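Local coordinates for uncharacterized protein Atu1656 (Agrobacterium tumefaciens, PDB 2OJH), which is of unknown function, though its TolB-family beta-propeller fold suggests a scaffold for binding partners, at residues Ala83-Asn88 with Ser102-Phe107; Phe107-Ile112 with Lys127-Tyr132. One frame throughout, in Å; residues are numbered along the deposited sequence.

Interaction 1 (Ala83-Asn88 with Ser102-Phe107)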
ATOM      1  N   ALA A  83     -18.164   4.237  -7.244  1.00 32.33           N
ATOM      2  CA  ALA A  83     -16.688   4.176  -7.360  1.00 32.97           C
ATOM      3  C   ALA A  83     -16.235   2.869  -7.994  1.00 33.60           C
ATOM      4  O   ALA A  83     -15.806   1.943  -7.302  1.00 33.83           O
ATOM      5  CB  ALA A  83     -16.043   4.344  -6.000  1.00 33.05           C
ATOM      6  N   THR A  84     -16.357   2.775  -9.313  1.00 33.99           N
ATOM      7  CA  THR A  84     -16.119   1.500  -9.985  1.00 34.98           C
ATOM      8  C   THR A  84     -14.839   1.550 -10.808  1.00 34.93           C
ATOM      9  O   THR A  84     -14.602   0.681 -11.664  1.00 35.44           O
ATOM     10  CB  THR A  84     -17.252   1.176 -10.916  1.00 34.96           C
ATOM     11  OG1 THR A  84     -17.437   2.280 -11.816  1.00 36.14           O
ATOM     12  CG2 THR A  84     -18.556   0.941 -10.121  1.00 35.87           C
ATOM     13  N   ILE A  85     -14.031   2.583 -10.586  1.00 35.32           N
ATOM     14  CA  ILE A  85     -12.720   2.634 -11.192  1.00 34.59           C
ATOM     15  C   ILE A  85     -11.721   2.922 -10.071  1.00 35.84           C
ATOM     16  O   ILE A  85     -11.026   3.958 -10.082  1.00 36.38           O
ATOM     17  CB  ILE A  85     -12.586   3.670 -12.349  1.00 34.53           C
ATOM     18  CG1 ILE A  85     -13.711   3.539 -13.380  1.00 33.84           C
ATOM     19  CG2 ILE A  85     -11.254   3.455 -13.082  1.00 34.49           C
ATOM     20  CD1 ILE A  85     -13.812   4.757 -14.380  1.00 34.53           C
ATOM     21  N   CYS A  86     -11.687   2.006  -9.102  1.00 36.53           N
ATOM     22  CA  CYS A  86     -10.733   2.023  -7.998  1.00 38.43           C
ATOM     23  C   CYS A  86      -9.352   1.547  -8.451  1.00 38.76           C
ATOM     24  O   CYS A  86      -9.224   0.623  -9.278  1.00 40.33           O
ATOM     25  CB  CYS A  86     -11.206   1.112  -6.868  1.00 38.21           C
ATOM     26  SG  CYS A  86     -12.651   1.753  -6.082  1.00 42.83           S
ATOM     27  N   ASN A  87      -8.309   2.154  -7.907  1.00 37.87           N
ATOM     28  CA  ASN A  87      -6.978   1.723  -8.267  1.00 37.24           C
ATOM     29  C   ASN A  87      -6.384   0.904  -7.105  1.00 37.75           C
ATOM     30  O   ASN A  87      -7.127   0.498  -6.200  1.00 35.98           O
ATOM     31  CB  ASN A  87      -6.110   2.920  -8.696  1.00 38.38           C
ATOM     32  CG  ASN A  87      -5.899   3.945  -7.569  1.00 39.77           C
ATOM     33  OD1 ASN A  87      -5.785   3.578  -6.393  1.00 38.33           O
ATOM     34  ND2 ASN A  87      -5.794   5.244  -7.941  1.00 38.59           N
ATOM     35  N   ASN A  88      -5.071   0.692  -7.126  1.00 35.73           N
ATOM     36  CA  ASN A  88      -4.410  -0.220  -6.163  1.00 37.65           C
ATOM     37  C   ASN A  88      -4.120   0.347  -4.779  1.00 38.03           C
ATOM     38  O   ASN A  88      -3.447  -0.308  -3.986  1.00 37.36           O
ATOM     39  CB  ASN A  88      -3.060  -0.669  -6.693  1.00 36.98           C
ATOM     40  CG  ASN A  88      -3.171  -1.584  -7.874  1.00 40.31           C
ATOM     41  OD1 ASN A  88      -4.255  -1.747  -8.483  1.00 39.27           O
ATOM     42  ND2 ASN A  88      -2.046  -2.211  -8.213  1.00 37.88           N
ATOM     43  N   SER A 102      -9.205   4.883  -3.722  1.00 37.45           N
ATOM     44  CA  SER A 102      -8.763   5.937  -4.586  1.00 37.33           C
ATOM     45  C   SER A 102      -9.416   5.643  -5.946  1.00 38.67           C
ATOM     46  O   SER A 102      -9.107   4.631  -6.577  1.00 39.25           O
ATOM     47  CB  SER A 102      -7.238   5.903  -4.700  1.00 37.81           C
ATOM     48  OG  SER A 102      -6.636   6.026  -3.417  1.00 36.03           O
ATOM     49  N   ASP A 103     -10.330   6.503  -6.373  1.00 39.23           N
ATOM     50  CA  ASP A 103     -11.176   6.216  -7.526  1.00 39.04           C
ATOM     51  C   ASP A 103     -11.209   7.381  -8.540  1.00 39.01           C
ATOM     52  O   ASP A 103     -11.031   8.549  -8.170  1.00 38.13           O
ATOM     53  CB  ASP A 103     -12.586   5.904  -7.037  1.00 39.16           C
ATOM     54  CG  ASP A 103     -13.553   5.714  -8.173  1.00 41.12           C
ATOM     55  OD1 ASP A 103     -13.595   4.585  -8.718  1.00 44.78           O
ATOM     56  OD2 ASP A 103     -14.270   6.684  -8.523  1.00 41.76           O
ATOM     57  N   LYS A 104     -11.456   7.066  -9.813  1.00 38.81           N
ATOM     58  CA  LYS A 104     -11.452   8.109 -10.828  1.00 39.87           C
ATOM     59  C   LYS A 104     -12.747   8.316 -11.617  1.00 38.03           C
ATOM     60  O   LYS A 104     -12.730   8.977 -12.643  1.00 38.62           O
ATOM     61  CB  LYS A 104     -10.246   7.968 -11.768  1.00 39.86           C
ATOM     62  CG  LYS A 104     -10.239   6.761 -12.635  1.00 42.31           C
ATOM     63  CD  LYS A 104      -8.840   6.569 -13.297  1.00 44.47           C
ATOM     64  CE  LYS A 104      -8.798   7.168 -14.702  1.00 52.07           C
ATOM     65  NZ  LYS A 104      -7.582   6.694 -15.464  1.00 54.68           N
ATOM     66  N   VAL A 105     -13.867   7.795 -11.127  1.00 36.32           N
ATOM     67  CA  VAL A 105     -15.161   8.027 -11.798  1.00 34.31           C
ATOM     68  C   VAL A 105     -15.519   9.512 -11.859  1.00 34.95           C
ATOM     69  O   VAL A 105     -15.860  10.034 -12.924  1.00 34.66           O
ATOM     70  CB  VAL A 105     -16.316   7.201 -11.144  1.00 33.21           C
ATOM     71  CG1 VAL A 105     -17.690   7.721 -11.555  1.00 33.62           C
ATOM     72  CG2 VAL A 105     -16.177   5.745 -11.504  1.00 31.41           C
ATOM     73  N   GLU A 106     -15.429  10.192 -10.722  1.00 35.84           N
ATOM     74  CA  GLU A 106     -15.952  11.560 -10.605  1.00 36.37           C
ATOM     75  C   GLU A 106     -15.192  12.628 -11.364  1.00 36.90           C
ATOM     76  O   GLU A 106     -15.812  13.523 -11.935  1.00 37.45           O
ATOM     77  CB  GLU A 106     -16.094  11.960  -9.142  1.00 37.13           C
ATOM     78  CG  GLU A 106     -17.365  11.433  -8.522  1.00 37.74           C
ATOM     79  CD  GLU A 106     -17.729  12.131  -7.224  1.00 39.11           C
ATOM     80  OE1 GLU A 106     -16.879  12.217  -6.313  1.00 34.79           O
ATOM     81  OE2 GLU A 106     -18.897  12.559  -7.102  1.00 41.59           O
ATOM     82  N   PHE A 107     -13.865  12.523 -11.393  1.00 36.80           N
ATOM     83  CA  PHE A 107     -13.025  13.592 -11.921  1.00 37.18           C
ATOM     84  C   PHE A 107     -12.017  13.145 -12.970  1.00 37.12           C
ATOM     85  O   PHE A 107     -11.260  13.973 -13.483  1.00 38.01           O
ATOM     86  CB  PHE A 107     -12.312  14.310 -10.771  1.00 37.02           C
ATOM     87  CG  PHE A 107     -13.255  14.784  -9.687  1.00 36.56           C
ATOM     88  CD1 PHE A 107     -14.063  15.899  -9.890  1.00 38.82           C
ATOM     89  CD2 PHE A 107     -13.352  14.097  -8.482  1.00 35.06           C
ATOM     90  CE1 PHE A 107     -14.940  16.325  -8.914  1.00 36.20           C
ATOM     91  CE2 PHE A 107     -14.234  14.530  -7.487  1.00 38.79           C
ATOM     92  CZ  PHE A 107     -15.012  15.640  -7.712  1.00 36.89           C
TER
HETATM   93  O   HOH W   1      -8.567   2.063  -4.364  1.00 28.17           O
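Cys-86 faces Asp-103 as a non-hydrogen-bonded antiparallel pair, a single beta bridge that fastens an irregular loop to the end of strand 98-103 in one blade of a TolB-type beta-propeller. Backbone bonds flank the bridge: Lys-104 N gives to Ile-85 O (3.1 Å) and Asn-87 N to Ser-102 O (2.9 Å). With CG anti to its backbone N (chi1 175°), Asp-103 sets its carboxylate against the loop. OD2 accepts from Val-105 N at 2.9 Å, met from above the carboxylate plane; this Asx turn bends the chain as the strand ends. OD1 accepts from Ile-85 N, although its modelled place is less certain, and the methyl of Ala-83 is small enough to lie against CG. On the exposed side the branches of Ile-85 divide: CG2 presses tightly on Lys-104 CG (3.5 Å), while CG1 meets Val-105 CG2 at 3.8 Å, these last two side chains crossing at about a right angle. Asn-87 has CG between its backbone N and carbonyl carbon (chi1 63°), which brings CG to 3.4 Å from Ser-102 O, with OD1 beside Ser-102 CB. That OD1 accepts from Asp-89 N, and Ser-102 OG bonds to Asp-89 O and, in the following blade, Trp-133 N. A water accepts a hydrogen bond from Ser-102 N (3.0 Å) and lies 2.8 Å from Asn-87 O, between the two backbones.

Interaction 2 (Phe107-Ile112 with Lys127-Tyr132)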
ATOM      1  N   PHE A 107     -13.865  12.523 -11.393  1.00 36.80           N
ATOM      2  CA  PHE A 107     -13.025  13.592 -11.921  1.00 37.18           C
ATOM      3  C   PHE A 107     -12.017  13.145 -12.970  1.00 37.12           C
ATOM      4  O   PHE A 107     -11.260  13.973 -13.483  1.00 38.01           O
ATOM      5  CB  PHE A 107     -12.312  14.310 -10.771  1.00 37.02           C
ATOM      6  CG  PHE A 107     -13.255  14.784  -9.687  1.00 36.56           C
ATOM      7  CD1 PHE A 107     -14.063  15.899  -9.890  1.00 38.82           C
ATOM      8  CD2 PHE A 107     -13.352  14.097  -8.482  1.00 35.06           C
ATOM      9  CE1 PHE A 107     -14.940  16.325  -8.914  1.00 36.20           C
ATOM     10  CE2 PHE A 107     -14.234  14.530  -7.487  1.00 38.79           C
ATOM     11  CZ  PHE A 107     -15.012  15.640  -7.712  1.00 36.89           C
ATOM     12  N   GLY A 108     -12.018  11.859 -13.312  1.00 36.84           N
ATOM     13  CA  GLY A 108     -11.153  11.350 -14.382  1.00 37.80           C
ATOM     14  C   GLY A 108      -9.732  11.168 -13.909  1.00 37.87           C
ATOM     15  O   GLY A 108      -8.839  10.840 -14.692  1.00 39.12           O
ATOM     16  N   LYS A 109      -9.515  11.392 -12.619  1.00 37.41           N
ATOM     17  CA  LYS A 109      -8.209  11.185 -11.998  1.00 38.27           C
ATOM     18  C   LYS A 109      -8.386  10.807 -10.546  1.00 37.44           C
ATOM     19  O   LYS A 109      -9.436  11.060  -9.970  1.00 36.52           O
ATOM     20  CB  LYS A 109      -7.281  12.381 -12.149  1.00 39.03           C
ATOM     21  CG  LYS A 109      -7.785  13.693 -11.664  1.00 41.99           C
ATOM     22  CD  LYS A 109      -6.981  14.785 -12.360  1.00 48.30           C
ATOM     23  CE  LYS A 109      -7.751  16.077 -12.370  1.00 50.52           C
ATOM     24  NZ  LYS A 109      -7.024  17.172 -13.084  1.00 54.82           N
ATOM     25  N   SER A 110      -7.361  10.181  -9.971  1.00 36.19           N
ATOM     26  CA  SER A 110      -7.518   9.571  -8.649  1.00 36.20           C
ATOM     27  C   SER A 110      -7.939  10.559  -7.570  1.00 36.03           C
ATOM     28  O   SER A 110      -7.271  11.581  -7.376  1.00 36.49           O
ATOM     29  CB  SER A 110      -6.214   8.904  -8.223  1.00 35.68           C
ATOM     30  OG  SER A 110      -6.408   8.206  -6.999  1.00 36.33           O
ATOM     31  N   ALA A 111      -9.030  10.231  -6.874  1.00 35.64           N
ATOM     32  CA  ALA A 111      -9.517  10.979  -5.720  1.00 34.69           C
ATOM     33  C   ALA A 111      -9.795   9.995  -4.587  1.00 34.55           C
ATOM     34  O   ALA A 111     -10.275   8.869  -4.820  1.00 34.53           O
ATOM     35  CB  ALA A 111     -10.829  11.726  -6.078  1.00 34.34           C
ATOM     36  N   ILE A 112      -9.505  10.422  -3.360  1.00 33.69           N
ATOM     37  CA  ILE A 112      -9.576   9.553  -2.190  1.00 33.05           C
ATOM     38  C   ILE A 112     -10.987   9.647  -1.590  1.00 33.70           C
ATOM     39  O   ILE A 112     -11.560  10.736  -1.489  1.00 35.25           O
ATOM     40  CB  ILE A 112      -8.454   9.912  -1.165  1.00 32.35           C
ATOM     41  CG1 ILE A 112      -7.066   9.586  -1.764  1.00 34.21           C
ATOM     42  CG2 ILE A 112      -8.625   9.131   0.109  1.00 31.76           C
ATOM     43  CD1 ILE A 112      -5.907  10.104  -0.873  1.00 33.40           C
ATOM     44  N   LYS A 127     -10.049  17.259  -2.314  1.00 37.51           N
ATOM     45  CA  LYS A 127     -10.484  18.176  -3.348  1.00 36.81           C
ATOM     46  C   LYS A 127      -9.369  18.509  -4.324  1.00 37.42           C
ATOM     47  O   LYS A 127      -9.645  19.055  -5.378  1.00 37.99           O
ATOM     48  CB  LYS A 127     -11.051  19.450  -2.722  1.00 37.25           C
ATOM     49  CG  LYS A 127     -12.363  19.202  -1.967  1.00 37.04           C
ATOM     50  CD  LYS A 127     -12.764  20.413  -1.183  1.00 40.04           C
ATOM     51  CE  LYS A 127     -13.951  20.090  -0.279  1.00 40.87           C
ATOM     52  NZ  LYS A 127     -14.296  21.319   0.455  1.00 43.15           N
ATOM     53  N   ASN A 128      -8.127  18.188  -3.962  1.00 36.53           N
ATOM     54  CA  ASN A 128      -6.942  18.491  -4.781  1.00 37.92           C
ATOM     55  C   ASN A 128      -6.399  17.198  -5.350  1.00 37.64           C
ATOM     56  O   ASN A 128      -6.101  16.264  -4.588  1.00 38.00           O
ATOM     57  CB  ASN A 128      -5.886  19.190  -3.935  1.00 38.09           C
ATOM     58  CG  ASN A 128      -6.380  20.529  -3.346  1.00 41.39           C
ATOM     59  OD1 ASN A 128      -7.082  21.294  -4.006  1.00 43.16           O
ATOM     60  ND2 ASN A 128      -6.005  20.801  -2.101  1.00 42.27           N
ATOM     61  N   LEU A 129      -6.306  17.131  -6.685  1.00 37.74           N
ATOM     62  CA  LEU A 129      -6.110  15.865  -7.404  1.00 37.92           C
ATOM     63  C   LEU A 129      -4.909  15.916  -8.330  1.00 37.73           C
ATOM     64  O   LEU A 129      -4.447  17.005  -8.685  1.00 37.71           O
ATOM     65  CB  LEU A 129      -7.374  15.508  -8.212  1.00 38.00           C
ATOM     66  CG  LEU A 129      -8.682  15.605  -7.436  1.00 40.03           C
ATOM     67  CD1 LEU A 129      -9.888  15.245  -8.293  1.00 40.59           C
ATOM     68  CD2 LEU A 129      -8.654  14.695  -6.189  1.00 41.03           C
ATOM     69  N   PRO A 130      -4.370  14.737  -8.697  1.00 37.54           N
ATOM     70  CA  PRO A 130      -4.770  13.451  -8.150  1.00 37.02           C
ATOM     71  C   PRO A 130      -4.133  13.154  -6.781  1.00 37.60           C
ATOM     72  O   PRO A 130      -3.023  13.631  -6.475  1.00 37.74           O
ATOM     73  CB  PRO A 130      -4.238  12.452  -9.177  1.00 37.17           C
ATOM     74  CG  PRO A 130      -3.077  13.107  -9.783  1.00 36.88           C
ATOM     75  CD  PRO A 130      -3.294  14.595  -9.703  1.00 36.98           C
ATOM     76  N   SER A 131      -4.842  12.363  -5.985  1.00 36.54           N
ATOM     77  CA  SER A 131      -4.359  11.904  -4.683  1.00 36.18           C
ATOM     78  C   SER A 131      -4.530  10.379  -4.521  1.00 36.73           C
ATOM     79  O   SER A 131      -5.573   9.817  -4.880  1.00 34.48           O
ATOM     80  CB  SER A 131      -5.080  12.651  -3.572  1.00 34.98           C
ATOM     81  OG  SER A 131      -4.897  14.053  -3.698  1.00 34.31           O
ATOM     82  N   TYR A 132      -3.484   9.713  -4.009  1.00 36.49           N
ATOM     83  CA  TYR A 132      -3.428   8.239  -3.948  1.00 36.43           C
ATOM     84  C   TYR A 132      -3.326   7.765  -2.490  1.00 36.59           C
ATOM     85  O   TYR A 132      -2.323   7.990  -1.834  1.00 36.51           O
ATOM     86  CB  TYR A 132      -2.243   7.731  -4.769  1.00 38.14           C
ATOM     87  CG  TYR A 132      -2.303   8.209  -6.201  1.00 39.93           C
ATOM     88  CD1 TYR A 132      -2.993   7.469  -7.179  1.00 39.17           C
ATOM     89  CD2 TYR A 132      -1.691   9.406  -6.581  1.00 38.11           C
ATOM     90  CE1 TYR A 132      -3.042   7.904  -8.507  1.00 39.63           C
ATOM     91  CE2 TYR A 132      -1.773   9.857  -7.876  1.00 41.13           C
ATOM     92  CZ  TYR A 132      -2.445   9.095  -8.835  1.00 42.56           C
ATOM     93  OH  TYR A 132      -2.493   9.551 -10.132  1.00 41.74           O
TER
HETATM   94  O   HOH W   2      -5.065   9.214 -11.566  1.00 29.15           O
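Ser-110 and Pro-130 bring their backbones together, CA to CA 4.8 Å, and Ala-111 follows opposite Ser-131; the two segments run in roughly the same sense, though well inclined to each other. The peptide before Pro-130 is cis; Pro-130 CA makes a CA-H...O contact with Ser-110 O (3.2 Å), and Ser-131 N gives to that same oxygen (2.9 Å). Ser-110 grips Ser-131 again: with OG anti to its backbone N (chi1 -175°), the hydroxyl donates to Ser-131 O at 2.8 Å from above the carbonyl plane. A serine suits this buried spot, short enough for its CB to lie 3.3 Å from Tyr-132 CE1, oblique to the ring. One water joins Ser-110 N to Tyr-132 OH. Leu-129 forks between Phe-107 and Ala-111: CD1 against Phe-107 CB (3.6 Å), CD2 against Ala-111 CB (3.7 Å), where a methyl leaves room for the branch. Ile-112 reaches CG1 to within 3.5 Å of Ser-131 O. Ser-131 OG turns back to donate to Asn-128 O and also bonds to Arg-149 NH2. Strands 111-116 and 131-136 belong to successive four-stranded sheets, and such packing of one blade against the next is typical of the beta-propeller fold.

Overall arrangement
Interactions 1 and 2 follow each other along the chain, share Phe-107 and have centres about 8 Å apart. Both hold the sheet in which strands 98-103 and 111-116 are neighbours: interaction 1 ties to it the loop arriving from the preceding blade, interaction 2 the segment leading into the next. Asp-103 N and Ala-111 O link them directly, and a weak bond joins Asn-87 ND2 to Ser-110 OG. Each is partly buried: Ile-85 and Lys-104 are exposed in the first, Phe-107 and Lys-109 in the second, while Asp-103 and Ser-110 are buried. Paired main-chain bonds about a single bridge carry interaction 1; one main-chain bond, a serine hydroxyl and a forked leucine carry interaction 2.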